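Local coordinates for protein putative hydrolase (PDB 4X00) that probably acts as a serine hydrolase of the alpha/beta-hydrolase fold, thought to be an aryl esterase, though its natural substrate is not established, at residues I38-L43 against I65-R70; V117-L122 against A133-G138; I140-D145 against M207-A212. All coordinates share one frame; numbering follows the deposited sequence.

Contact 1: residues I38-L43 against I65-R70; sequences IFIHGL and ITYDLR
In the alpha/beta-hydrolase fold, strands 36-40 and 63-67 are parallel neighbours of the central sheet, joined by a beta-alpha-beta crossover through helix 51-54. The short segments 38-40 and 65-67 diverge by 28°, and their hydrogen bonding changes accordingly. At the near end pairing is direct: F39 N donates to I65 O at 2.9 Å, nearly along the C=O axis and almost straight at the hydrogen. One residue further on, water takes over. Water 1 donates to F39 O (2.7 Å) and to Y67 O, while water 2 accepts from H41 N and donates to Y67 O (2.8 Å), so that Y67 O receives two water hydrogens. Water 2 also sits over the centre of the Y67 ring.

Beyond the strands the H41 side chain closes the gap. Its CG stands between backbone N and carbonyl carbon (chi1 68°), which brings the imidazole across to L69. NE2 accepts from L69 N at 2.9 Å, a straight bond but tilted 35° from the ring plane; ND1 donates in plane to a lone pair of G42 O at 2.8 Å. Both ring nitrogens are thereby used, one as acceptor and one as donor, consistent with a neutral imidazole protonated at ND1. Nearby, D68 OD2 is held by R47 and L74 N. On the face bearing I38, I40, I65 and Y67, the I40 and Y67 side chains lie side by side, pointing the same way, with I40 CG1 3.9 Å from Y67 CE1. L69 CG sits over one face of the H41 imidazole, a CH-pi contact 3.8 Å from the ring centroid.

Contact 2: residues V117-L122 against A133-G138; sequences VISNYL and AVYVDG
Y135 reaches from its strand to the helix because CG is anti to its own carbonyl carbon (chi1 -77°), with the ring extended toward the segment 117-122. At its tip the phenol OH donates to S119 OG at 2.7 Å, and OG meets it at the ring edge, in plane. The serine hydroxyl is presented by a similar choice, OG anti to the carbonyl carbon and beside the backbone N (chi1 -66°), and it has a further weak hydrogen bond to G115 O one helical turn back. I118 meets the same phenol tip to tip: with CG2 anti to its backbone N, this methyl lies 3.4 Å from Y135 OH and 3.7 Å from Y135 CE1. These contacts belong to the beta-alpha-beta crossover of strand 107-111, helix 113-125 and strand 132-136 in the alpha/beta-hydrolase fold. The axes of segments 117-122 and 133-136 lie at 146° to each other, N-to-C, with a closest approach of 10.2 Å, and long side chains span that distance. I118 CG2 also rests against A133 CB at 4.1 Å. I118's longer branch, CG1-CD1, is extended (CD1 anti to CA) and points toward V134 O. From the next turn of the helix, L122 is likewise extended and brings CD1 to 3.9 Å from Y135 OH.

Contact 3: residues I140-D145 against M207-A212; sequences IELKPD and MTVEAA
E141 has CG anti to its carbonyl carbon (chi1 -64°) and an extended chain beyond it (chi2 164°), which lays CG against A211 and carries the carboxylate past it. V209 turns CG1 anti to its backbone N (chi1 -176°), so that this methyl faces the loop 140-145 while CG2 is left for L142. The I140 carbonyl is met by two methyls: I140 O lies 3.4 Å from V209 CG1 and 3.3 Å from A211 CB. L142, the centre of an inverse gamma turn, brings its CD1 to 4.2 Å from V209 CG2 and close to M207 O.

No direct hydrogen bond crosses between the segments; the polar link is water 3. It donates to E141 OE2 at 2.8 Å and accepts from A212 N at 3.0 Å, with a weak, long donation to V209 O. A212 N belongs to the first turn of helix 211-216, for which E210 is the N-cap residue, so the water bridges the carboxylate to the helix start; the negative charge, partly offset by R241, may interact favourably with the helix dipole. The other oxygen, E141 OE1, forms a salt bridge to R241 and a hydrogen bond from Q146, so that both carboxylate oxygens have partners.

The loop follows strand 132-136 and this contact ties it to the start of helix 211-216. I140 packs on S238, R241 and A242 of helix 235-245, while M207 and V209 lean on A116 of helix 113-125.

In the fold
The three contacts follow one another along the chain within one alpha/beta-hydrolase fold. Contacts 1 and 2 share the central sheet and meet where I40 CD1 packs on I118 CG1 at 3.7 Å, centres about 11 Å apart. Contact 2 continues into contact 3 through N120, whose OD1 lies 2.8 Å from E210 N and whose ND2 lies 2.9 Å from T208 O, both probable hydrogen bonds. Contacts 1 and 3 do not touch, nearest atoms about 8 Å apart. I40 and I118 touch the probable nucleophile elbow around S112, part of a likely S112-H259-D230 triad; the L142 side chain lies near the triad, not touching it, and about 4 Å from a glycerol, probably from the crystallisation liquor.

Contact 1: residues I38-L43 against I65-R70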
ATOM      1  N   ILE A  38      10.508   0.934  -2.520  1.00  8.81           N
ATOM      2  CA  ILE A  38       9.409   0.325  -3.271  1.00  8.09           C
ATOM      3  C   ILE A  38       8.093   0.709  -2.620  1.00  8.50           C
ATOM      4  O   ILE A  38       7.883   0.434  -1.424  1.00  9.27           O
ATOM      5  CB  ILE A  38       9.556  -1.200  -3.321  1.00  9.05           C
ATOM      6  CG1 ILE A  38      10.852  -1.598  -4.051  1.00 10.78           C
ATOM      7  CG2 ILE A  38       8.350  -1.819  -3.984  1.00  9.42           C
ATOM      8  CD1 ILE A  38      11.223  -3.086  -3.897  1.00 11.65           C
ATOM      9  N   PHE A  39       7.251   1.393  -3.413  1.00  7.88           N
ATOM     10  CA  PHE A  39       5.948   1.875  -2.979  1.00  7.83           C
ATOM     11  C   PHE A  39       4.859   0.891  -3.384  1.00  7.77           C
ATOM     12  O   PHE A  39       4.814   0.468  -4.543  1.00  9.55           O
ATOM     13  CB  PHE A  39       5.631   3.223  -3.603  1.00  8.66           C
ATOM     14  CG  PHE A  39       6.584   4.313  -3.202  1.00  8.84           C
ATOM     15  CD1 PHE A  39       7.754   4.507  -3.911  1.00 10.56           C
ATOM     16  CD2 PHE A  39       6.285   5.167  -2.138  1.00  8.49           C
ATOM     17  CE1 PHE A  39       8.634   5.538  -3.559  1.00 11.24           C
ATOM     18  CE2 PHE A  39       7.156   6.194  -1.766  1.00  9.45           C
ATOM     19  CZ  PHE A  39       8.323   6.379  -2.486  1.00 10.67           C
ATOM     20  N   ILE A  40       3.991   0.548  -2.436  1.00  7.93           N
ATOM     21  CA  ILE A  40       2.940  -0.456  -2.616  1.00  8.10           C
ATOM     22  C   ILE A  40       1.625   0.200  -2.298  1.00  7.90           C
ATOM     23  O   ILE A  40       1.402   0.595  -1.150  1.00  8.70           O
ATOM     24  CB  ILE A  40       3.155  -1.656  -1.681  1.00  9.34           C
ATOM     25  CG1 ILE A  40       4.590  -2.175  -1.804  1.00 10.97           C
ATOM     26  CG2 ILE A  40       2.149  -2.771  -2.010  1.00  9.50           C
ATOM     27  CD1 ILE A  40       5.026  -2.980  -0.589  1.00 14.11           C
ATOM     28  N   HIS A  41       0.779   0.403  -3.304  1.00  8.00           N
ATOM     29  CA  HIS A  41      -0.461   1.134  -3.092  1.00  7.66           C
ATOM     30  C   HIS A  41      -1.550   0.276  -2.425  1.00  8.17           C
ATOM     31  O   HIS A  41      -1.310  -0.881  -2.063  1.00  8.08           O
ATOM     32  CB  HIS A  41      -0.976   1.719  -4.419  1.00  7.73           C
ATOM     33  CG  HIS A  41      -1.437   0.683  -5.405  1.00  7.05           C
ATOM     34  ND1 HIS A  41      -2.687   0.098  -5.354  1.00  8.06           N
ATOM     35  CD2 HIS A  41      -0.813   0.150  -6.488  1.00  7.25           C
ATOM     36  CE1 HIS A  41      -2.803  -0.771  -6.358  1.00  8.07           C
ATOM     37  NE2 HIS A  41      -1.691  -0.738  -7.078  1.00  7.44           N
ATOM     38  N   GLY A  42      -2.726   0.872  -2.237  1.00  7.76           N
ATOM     39  CA  GLY A  42      -3.817   0.229  -1.529  1.00  8.17           C
ATOM     40  C   GLY A  42      -4.993  -0.086  -2.437  1.00  7.78           C
ATOM     41  O   GLY A  42      -4.925   0.053  -3.667  1.00  7.80           O
ATOM     42  N   LEU A  43      -6.073  -0.496  -1.807  1.00  7.58           N
ATOM     43  CA  LEU A  43      -7.235  -0.988  -2.547  1.00  7.37           C
ATOM     44  C   LEU A  43      -7.803   0.090  -3.465  1.00  7.82           C
ATOM     45  O   LEU A  43      -8.004   1.239  -3.026  1.00  9.04           O
ATOM     46  CB  LEU A  43      -8.311  -1.437  -1.560  1.00  7.98           C
ATOM     47  CG  LEU A  43      -9.569  -2.023  -2.212  1.00  8.67           C
ATOM     48  CD1 LEU A  43      -9.270  -3.285  -3.067  1.00 10.34           C
ATOM     49  CD2 LEU A  43     -10.574  -2.330  -1.120  1.00  9.69           C
ATOM     50  N   ILE A  65      10.695   3.066  -6.901  1.00  9.05           N
ATOM     51  CA  ILE A  65      10.029   1.997  -7.649  1.00  8.91           C
ATOM     52  C   ILE A  65       8.557   1.936  -7.254  1.00  7.83           C
ATOM     53  O   ILE A  65       8.235   1.857  -6.064  1.00  8.55           O
ATOM     54  CB  ILE A  65      10.695   0.646  -7.357  1.00  9.97           C
ATOM     55  CG1 ILE A  65      12.163   0.672  -7.809  1.00 12.52           C
ATOM     56  CG2 ILE A  65       9.901  -0.508  -8.013  1.00 10.21           C
ATOM     57  CD1 ILE A  65      13.000  -0.463  -7.198  1.00 14.23           C
ATOM     58  N   THR A  66       7.665   1.924  -8.245  1.00  8.10           N
ATOM     59  CA  THR A  66       6.252   1.725  -7.982  1.00  8.40           C
ATOM     60  C   THR A  66       5.766   0.548  -8.836  1.00  8.61           C
ATOM     61  O   THR A  66       6.438   0.145  -9.785  1.00  9.38           O
ATOM     62  CB  THR A  66       5.414   2.982  -8.318  1.00  8.73           C
ATOM     63  OG1 THR A  66       5.670   3.392  -9.669  1.00  9.07           O
ATOM     64  CG2 THR A  66       5.722   4.148  -7.395  1.00  9.53           C
ATOM     65  N   TYR A  67       4.595   0.013  -8.513  1.00  7.59           N
ATOM     66  CA  TYR A  67       3.971  -0.979  -9.373  1.00  7.00           C
ATOM     67  C   TYR A  67       2.488  -1.022  -9.094  1.00  7.22           C
ATOM     68  O   TYR A  67       2.006  -0.518  -8.065  1.00  8.22           O
ATOM     69  CB  TYR A  67       4.585  -2.374  -9.176  1.00  8.41           C
ATOM     70  CG  TYR A  67       4.350  -3.060  -7.855  1.00  8.09           C
ATOM     71  CD1 TYR A  67       5.091  -2.703  -6.730  1.00  8.20           C
ATOM     72  CD2 TYR A  67       3.428  -4.098  -7.737  1.00  8.11           C
ATOM     73  CE1 TYR A  67       4.930  -3.367  -5.523  1.00  8.96           C
ATOM     74  CE2 TYR A  67       3.249  -4.779  -6.550  1.00  7.93           C
ATOM     75  CZ  TYR A  67       4.033  -4.422  -5.433  1.00  8.51           C
ATOM     76  OH  TYR A  67       3.872  -5.089  -4.245  1.00  9.73           O
ATOM     77  N   ASP A  68       1.733  -1.622 -10.017  1.00  7.23           N
ATOM     78  CA  ASP A  68       0.311  -1.839  -9.806  1.00  7.71           C
ATOM     79  C   ASP A  68       0.119  -3.221  -9.186  1.00  7.53           C
ATOM     80  O   ASP A  68       0.654  -4.234  -9.676  1.00  8.98           O
ATOM     81  CB  ASP A  68      -0.476  -1.758 -11.118  1.00  8.20           C
ATOM     82  CG  ASP A  68      -0.417  -0.388 -11.771  1.00  8.62           C
ATOM     83  OD1 ASP A  68      -0.086   0.616 -11.096  1.00  8.50           O
ATOM     84  OD2 ASP A  68      -0.677  -0.316 -12.987  1.00  9.00           O
ATOM     85  N   LEU A  69      -0.619  -3.283  -8.084  1.00  8.26           N
ATOM     86  CA  LEU A  69      -0.998  -4.583  -7.489  1.00  9.00           C
ATOM     87  C   LEU A  69      -1.761  -5.452  -8.479  1.00  8.86           C
ATOM     88  O   LEU A  69      -2.445  -4.942  -9.392  1.00  8.47           O
ATOM     89  CB  LEU A  69      -1.895  -4.380  -6.260  1.00  9.41           C
ATOM     90  CG  LEU A  69      -1.270  -3.669  -5.051  1.00  8.92           C
ATOM     91  CD1 LEU A  69      -2.373  -3.454  -4.006  1.00  9.61           C
ATOM     92  CD2 LEU A  69      -0.113  -4.496  -4.505  1.00  9.12           C
ATOM     93  N   ARG A  70      -1.666  -6.766  -8.298  1.00  8.38           N
ATOM     94  CA  ARG A  70      -2.544  -7.643  -9.062  1.00  8.31           C
ATOM     95  C   ARG A  70      -3.987  -7.157  -8.918  1.00  8.83           C
ATOM     96  O   ARG A  70      -4.427  -6.683  -7.856  1.00  8.56           O
ATOM     97  CB  ARG A  70      -2.416  -9.107  -8.609  1.00  9.74           C
ATOM     98  CG  ARG A  70      -2.843  -9.407  -7.169  1.00  9.44           C
ATOM     99  CD  ARG A  70      -2.814 -10.946  -6.890  1.00 10.89           C
ATOM    100  NE  ARG A  70      -1.520 -11.472  -7.331  1.00 10.83           N
ATOM    101  CZ  ARG A  70      -1.354 -12.591  -8.024  1.00 10.75           C
ATOM    102  NH1 ARG A  70      -0.160 -12.894  -8.475  1.00 11.83           N
ATOM    103  NH2 ARG A  70      -2.390 -13.417  -8.250  1.00 11.61           N
TER
HETATM  104  O   HOH W   1       2.784   1.390  -6.112  1.00 11.18           O
HETATM  105  O   HOH W   2       1.675  -1.652  -5.472  1.00 11.93           O

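Contact 2: residues V117-L122 against A133-G138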
ATOM      1  N   VAL A 117       0.095  -6.516   2.414  1.00 10.00           N
ATOM      2  CA  VAL A 117       1.058  -7.178   1.526  1.00 10.19           C
ATOM      3  C   VAL A 117       2.446  -7.250   2.201  1.00  9.37           C
ATOM      4  O   VAL A 117       3.109  -8.308   2.154  1.00 10.21           O
ATOM      5  CB  VAL A 117       1.170  -6.440   0.171  1.00 10.83           C
ATOM      6  CG1 VAL A 117       2.313  -6.985  -0.685  1.00 12.00           C
ATOM      7  CG2 VAL A 117      -0.163  -6.475  -0.613  1.00 10.38           C
ATOM      8  N   ILE A 118       2.892  -6.146   2.826  1.00  9.55           N
ATOM      9  CA  ILE A 118       4.167  -6.188   3.551  1.00  9.53           C
ATOM     10  C   ILE A 118       4.127  -7.228   4.665  1.00 10.09           C
ATOM     11  O   ILE A 118       5.098  -7.984   4.828  1.00 10.14           O
ATOM     12  CB  ILE A 118       4.536  -4.802   4.122  1.00  9.72           C
ATOM     13  CG1 ILE A 118       4.831  -3.845   2.971  1.00  9.62           C
ATOM     14  CG2 ILE A 118       5.780  -4.928   5.031  1.00 10.33           C
ATOM     15  CD1 ILE A 118       5.063  -2.386   3.409  1.00  9.73           C
ATOM     16  N   SER A 119       3.042  -7.279   5.442  1.00 10.21           N
ATOM     17  CA  SER A 119       3.006  -8.281   6.518  1.00 10.45           C
ATOM     18  C   SER A 119       3.129  -9.690   5.959  1.00 10.70           C
ATOM     19  O   SER A 119       3.828 -10.531   6.536  1.00 11.02           O
ATOM     20  CB  SER A 119       1.720  -8.199   7.336  1.00 10.50           C
ATOM     21  OG  SER A 119       1.687  -6.967   8.023  1.00 10.96           O
ATOM     22  N   ASN A 120       2.435  -9.957   4.851  1.00 11.00           N
ATOM     23  CA  ASN A 120       2.498 -11.286   4.256  1.00 11.62           C
ATOM     24  C   ASN A 120       3.880 -11.576   3.664  1.00 11.79           C
ATOM     25  O   ASN A 120       4.360 -12.715   3.749  1.00 12.21           O
ATOM     26  CB  ASN A 120       1.392 -11.446   3.215  1.00 12.27           C
ATOM     27  CG  ASN A 120       0.059 -11.712   3.853  1.00 13.00           C
ATOM     28  OD1 ASN A 120      -0.010 -12.422   4.864  1.00 14.96           O
ATOM     29  ND2 ASN A 120      -1.025 -11.198   3.243  1.00 13.50           N
ATOM     30  N   TYR A 121       4.538 -10.550   3.125  1.00 11.35           N
ATOM     31  CA  TYR A 121       5.909 -10.693   2.673  1.00 11.40           C
ATOM     32  C   TYR A 121       6.847 -11.009   3.842  1.00 12.12           C
ATOM     33  O   TYR A 121       7.662 -11.945   3.761  1.00 12.62           O
ATOM     34  CB  TYR A 121       6.359  -9.415   1.934  1.00 11.82           C
ATOM     35  CG  TYR A 121       7.821  -9.429   1.592  1.00 10.88           C
ATOM     36  CD1 TYR A 121       8.274 -10.072   0.438  1.00 11.22           C
ATOM     37  CD2 TYR A 121       8.761  -8.870   2.449  1.00 11.56           C
ATOM     38  CE1 TYR A 121       9.631 -10.111   0.126  1.00 11.42           C
ATOM     39  CE2 TYR A 121      10.106  -8.896   2.141  1.00 12.44           C
ATOM     40  CZ  TYR A 121      10.549  -9.538   0.996  1.00 12.27           C
ATOM     41  OH  TYR A 121      11.908  -9.555   0.718  1.00 13.90           O
ATOM     42  N   LEU A 122       6.718 -10.252   4.933  1.00 11.35           N
ATOM     43  CA  LEU A 122       7.523 -10.526   6.128  1.00 12.68           C
ATOM     44  C   LEU A 122       7.272 -11.935   6.644  1.00 13.86           C
ATOM     45  O   LEU A 122       8.208 -12.628   7.049  1.00 14.42           O
ATOM     46  CB  LEU A 122       7.199  -9.510   7.213  1.00 11.86           C
ATOM     47  CG  LEU A 122       7.733  -8.109   6.920  1.00 12.54           C
ATOM     48  CD1 LEU A 122       7.176  -7.147   7.962  1.00 12.76           C
ATOM     49  CD2 LEU A 122       9.280  -8.051   6.908  1.00 13.81           C
ATOM     50  N   ALA A 133      10.533  -0.863   6.726  1.00  8.93           N
ATOM     51  CA  ALA A 133       9.227  -0.713   6.107  1.00  9.00           C
ATOM     52  C   ALA A 133       8.450   0.389   6.782  1.00  9.42           C
ATOM     53  O   ALA A 133       8.521   0.543   8.003  1.00  9.87           O
ATOM     54  CB  ALA A 133       8.447  -2.029   6.169  1.00 10.53           C
ATOM     55  N   VAL A 134       7.718   1.129   5.971  1.00  9.18           N
ATOM     56  CA  VAL A 134       6.788   2.134   6.433  1.00  8.89           C
ATOM     57  C   VAL A 134       5.368   1.669   6.099  1.00  8.00           C
ATOM     58  O   VAL A 134       5.058   1.422   4.921  1.00  9.17           O
ATOM     59  CB  VAL A 134       7.040   3.490   5.763  1.00  9.48           C
ATOM     60  CG1 VAL A 134       6.074   4.543   6.325  1.00 10.32           C
ATOM     61  CG2 VAL A 134       8.511   3.929   5.950  1.00 10.20           C
ATOM     62  N   TYR A 135       4.528   1.512   7.117  1.00  7.91           N
ATOM     63  CA  TYR A 135       3.108   1.220   6.923  1.00  8.57           C
ATOM     64  C   TYR A 135       2.402   2.564   6.934  1.00  8.22           C
ATOM     65  O   TYR A 135       2.434   3.268   7.947  1.00  9.49           O
ATOM     66  CB  TYR A 135       2.533   0.351   8.029  1.00  9.54           C
ATOM     67  CG  TYR A 135       2.882  -1.114   7.953  1.00  9.53           C
ATOM     68  CD1 TYR A 135       4.211  -1.567   7.916  1.00 10.89           C
ATOM     69  CD2 TYR A 135       1.870  -2.084   7.979  1.00  9.39           C
ATOM     70  CE1 TYR A 135       4.506  -2.930   7.854  1.00 10.46           C
ATOM     71  CE2 TYR A 135       2.178  -3.439   7.921  1.00  9.63           C
ATOM     72  CZ  TYR A 135       3.483  -3.852   7.860  1.00 10.14           C
ATOM     73  OH  TYR A 135       3.762  -5.187   7.811  1.00 11.15           O
ATOM     74  N   VAL A 136       1.795   2.932   5.824  1.00  7.89           N
ATOM     75  CA  VAL A 136       1.098   4.199   5.737  1.00  9.11           C
ATOM     76  C   VAL A 136      -0.392   3.929   5.814  1.00  8.21           C
ATOM     77  O   VAL A 136      -0.984   3.391   4.867  1.00  8.51           O
ATOM     78  CB  VAL A 136       1.435   4.922   4.445  1.00 11.09           C
ATOM     79  CG1 VAL A 136       0.812   6.333   4.510  1.00 11.45           C
ATOM     80  CG2 VAL A 136       2.953   4.916   4.207  1.00 11.54           C
ATOM     81  N   ASP A 137      -1.008   4.236   6.953  1.00  7.93           N
ATOM     82  CA  ASP A 137      -2.411   3.859   7.154  1.00  7.31           C
ATOM     83  C   ASP A 137      -2.621   2.411   6.764  1.00  7.35           C
ATOM     84  O   ASP A 137      -3.623   2.040   6.144  1.00  8.54           O
ATOM     85  CB  ASP A 137      -3.334   4.814   6.396  1.00  8.47           C
ATOM     86  CG  ASP A 137      -3.330   6.174   7.049  1.00  8.10           C
ATOM     87  OD1 ASP A 137      -2.356   6.905   6.787  1.00  9.20           O
ATOM     88  OD2 ASP A 137      -4.209   6.467   7.913  1.00  8.89           O
ATOM     89  N   GLY A 138      -1.654   1.583   7.140  1.00  8.20           N
ATOM     90  CA  GLY A 138      -1.671   0.188   6.770  1.00  8.90           C
ATOM     91  C   GLY A 138      -2.753  -0.626   7.431  1.00  9.13           C
ATOM     92  O   GLY A 138      -3.105  -0.446   8.622  1.00 10.34           O
TER

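Contact 3: residues I140-D145 against M207-A212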
ATOM      1  N   ILE A 140      -3.490  -3.674   9.369  1.00 10.68           N
ATOM      2  CA  ILE A 140      -2.745  -4.564  10.254  1.00 12.07           C
ATOM      3  C   ILE A 140      -3.504  -5.887  10.224  1.00 13.09           C
ATOM      4  O   ILE A 140      -3.052  -6.854   9.607  1.00 13.48           O
ATOM      5  CB  ILE A 140      -2.597  -3.980  11.676  1.00 11.92           C
ATOM      6  CG1 ILE A 140      -1.876  -2.617  11.604  1.00 11.60           C
ATOM      7  CG2 ILE A 140      -1.857  -4.967  12.574  1.00 12.99           C
ATOM      8  CD1 ILE A 140      -0.491  -2.651  10.891  1.00 11.14           C
ATOM      9  N   GLU A 141      -4.694  -5.919  10.819  1.00 13.24           N
ATOM     10  CA  GLU A 141      -5.615  -7.031  10.585  1.00 14.68           C
ATOM     11  C   GLU A 141      -6.940  -6.510  10.106  1.00 15.79           C
ATOM     12  O   GLU A 141      -7.340  -5.393  10.441  1.00 15.78           O
ATOM     13  CB  GLU A 141      -5.815  -7.869  11.857  1.00 15.76           C
ATOM     14  CG  GLU A 141      -4.523  -8.533  12.300  1.00 17.29           C
ATOM     15  CD  GLU A 141      -4.549  -9.046  13.718  1.00 19.00           C
ATOM     16  OE1 GLU A 141      -5.154  -8.386  14.589  1.00 19.33           O
ATOM     17  OE2 GLU A 141      -3.950 -10.128  13.960  1.00 19.82           O
ATOM     18  N   LEU A 142      -7.631  -7.335   9.328  1.00 17.27           N
ATOM     19  CA  LEU A 142      -8.961  -7.001   8.853  1.00 18.51           C
ATOM     20  C   LEU A 142      -9.992  -7.477   9.868  1.00 19.62           C
ATOM     21  O   LEU A 142     -10.586  -8.536   9.701  1.00 21.23           O
ATOM     22  CB  LEU A 142      -9.201  -7.632   7.489  1.00 19.55           C
ATOM     23  CG  LEU A 142      -8.294  -7.142   6.368  1.00 21.69           C
ATOM     24  CD1 LEU A 142      -8.372  -8.098   5.176  1.00 23.10           C
ATOM     25  CD2 LEU A 142      -8.718  -5.740   5.950  1.00 22.97           C
ATOM     26  N   LYS A 143     -10.157  -6.709  10.942  1.00 20.00           N
ATOM     27  CA  LYS A 143     -11.010  -7.077  12.073  1.00 20.18           C
ATOM     28  C   LYS A 143     -11.828  -5.839  12.447  1.00 20.21           C
ATOM     29  O   LYS A 143     -11.372  -4.717  12.244  1.00 19.27           O
ATOM     30  CB  LYS A 143     -10.171  -7.567  13.278  1.00 20.25           C
ATOM     31  N   PRO A 144     -13.040  -6.026  12.975  1.00 21.34           N
ATOM     32  CA  PRO A 144     -13.861  -4.861  13.319  1.00 21.35           C
ATOM     33  C   PRO A 144     -13.221  -3.897  14.309  1.00 21.30           C
ATOM     34  O   PRO A 144     -13.513  -2.703  14.254  1.00 21.31           O
ATOM     35  CB  PRO A 144     -15.125  -5.497  13.922  1.00 22.44           C
ATOM     36  CG  PRO A 144     -15.206  -6.834  13.253  1.00 24.05           C
ATOM     37  CD  PRO A 144     -13.779  -7.288  13.122  1.00 22.73           C
ATOM     38  N   ASP A 145     -12.334  -4.379  15.169  1.00 20.88           N
ATOM     39  CA  ASP A 145     -11.709  -3.488  16.131  1.00 21.74           C
ATOM     40  C   ASP A 145     -10.664  -2.602  15.465  1.00 19.07           C
ATOM     41  O   ASP A 145     -10.174  -1.671  16.085  1.00 19.09           O
ATOM     42  CB  ASP A 145     -11.110  -4.276  17.321  1.00 26.26           C
ATOM     43  CG  ASP A 145      -9.921  -5.170  16.943  1.00 32.05           C
ATOM     44  OD1 ASP A 145      -9.789  -5.606  15.790  1.00 33.01           O
ATOM     45  OD2 ASP A 145      -9.111  -5.473  17.845  1.00 36.68           O
ATOM     46  N   MET A 207      -8.822 -12.103   1.925  1.00 15.18           N
ATOM     47  CA  MET A 207      -7.380 -12.315   1.809  1.00 14.64           C
ATOM     48  C   MET A 207      -6.761 -12.592   3.168  1.00 14.60           C
ATOM     49  O   MET A 207      -6.991 -11.851   4.109  1.00 16.14           O
ATOM     50  CB  MET A 207      -6.689 -11.096   1.198  1.00 14.28           C
ATOM     51  CG  MET A 207      -5.214 -11.334   0.887  1.00 14.17           C
ATOM     52  SD  MET A 207      -4.389  -9.805   0.357  1.00 14.88           S
ATOM     53  CE  MET A 207      -4.147  -8.988   1.921  1.00 16.64           C
ATOM     54  N   THR A 208      -5.968 -13.653   3.264  1.00 14.44           N
ATOM     55  CA  THR A 208      -5.283 -13.955   4.504  1.00 15.50           C
ATOM     56  C   THR A 208      -4.216 -12.888   4.787  1.00 15.32           C
ATOM     57  O   THR A 208      -3.590 -12.369   3.859  1.00 15.09           O
ATOM     58  CB  THR A 208      -4.647 -15.356   4.457  1.00 16.93           C
ATOM     59  OG1 THR A 208      -3.799 -15.463   3.311  1.00 18.42           O
ATOM     60  CG2 THR A 208      -5.737 -16.430   4.355  1.00 17.35           C
ATOM     61  N   VAL A 209      -4.058 -12.535   6.061  1.00 14.99           N
ATOM     62  CA  VAL A 209      -3.042 -11.551   6.460  1.00 15.47           C
ATOM     63  C   VAL A 209      -2.298 -12.083   7.675  1.00 16.52           C
ATOM     64  O   VAL A 209      -2.869 -12.199   8.765  1.00 17.51           O
ATOM     65  CB  VAL A 209      -3.654 -10.174   6.800  1.00 15.84           C
ATOM     66  CG1 VAL A 209      -2.542  -9.154   7.117  1.00 17.02           C
ATOM     67  CG2 VAL A 209      -4.500  -9.666   5.643  1.00 15.59           C
ATOM     68  N   GLU A 210      -1.022 -12.407   7.500  1.00 16.06           N
ATOM     69  CA  GLU A 210      -0.237 -12.955   8.606  1.00 17.14           C
ATOM     70  C   GLU A 210       0.499 -11.842   9.339  1.00 15.78           C
ATOM     71  O   GLU A 210       1.733 -11.807   9.393  1.00 15.30           O
ATOM     72  CB  GLU A 210       0.732 -14.002   8.092  1.00 20.50           C
ATOM     73  CG  GLU A 210      -0.016 -15.162   7.442  1.00 26.38           C
ATOM     74  CD  GLU A 210       0.882 -16.321   7.100  1.00 33.43           C
ATOM     75  OE1 GLU A 210       1.006 -16.638   5.897  1.00 39.07           O
ATOM     76  OE2 GLU A 210       1.449 -16.921   8.027  1.00 34.49           O
ATOM     77  N   ALA A 211      -0.274 -10.918   9.901  1.00 15.02           N
ATOM     78  CA  ALA A 211       0.314  -9.780  10.597  1.00 14.85           C
ATOM     79  C   ALA A 211       1.085 -10.219  11.841  1.00 14.57           C
ATOM     80  O   ALA A 211       2.167  -9.716  12.110  1.00 14.23           O
ATOM     81  CB  ALA A 211      -0.759  -8.790  10.960  1.00 16.16           C
ATOM     82  N   ALA A 212       0.527 -11.132  12.627  1.00 15.67           N
ATOM     83  CA  ALA A 212       1.181 -11.524  13.863  1.00 16.86           C
ATOM     84  C   ALA A 212       2.542 -12.123  13.572  1.00 17.26           C
ATOM     85  O   ALA A 212       3.556 -11.732  14.174  1.00 18.32           O
ATOM     86  CB  ALA A 212       0.321 -12.495  14.615  1.00 17.56           C
TER
HETATM   87  O   HOH W   3      -2.442 -11.600  12.171  1.00 23.14           O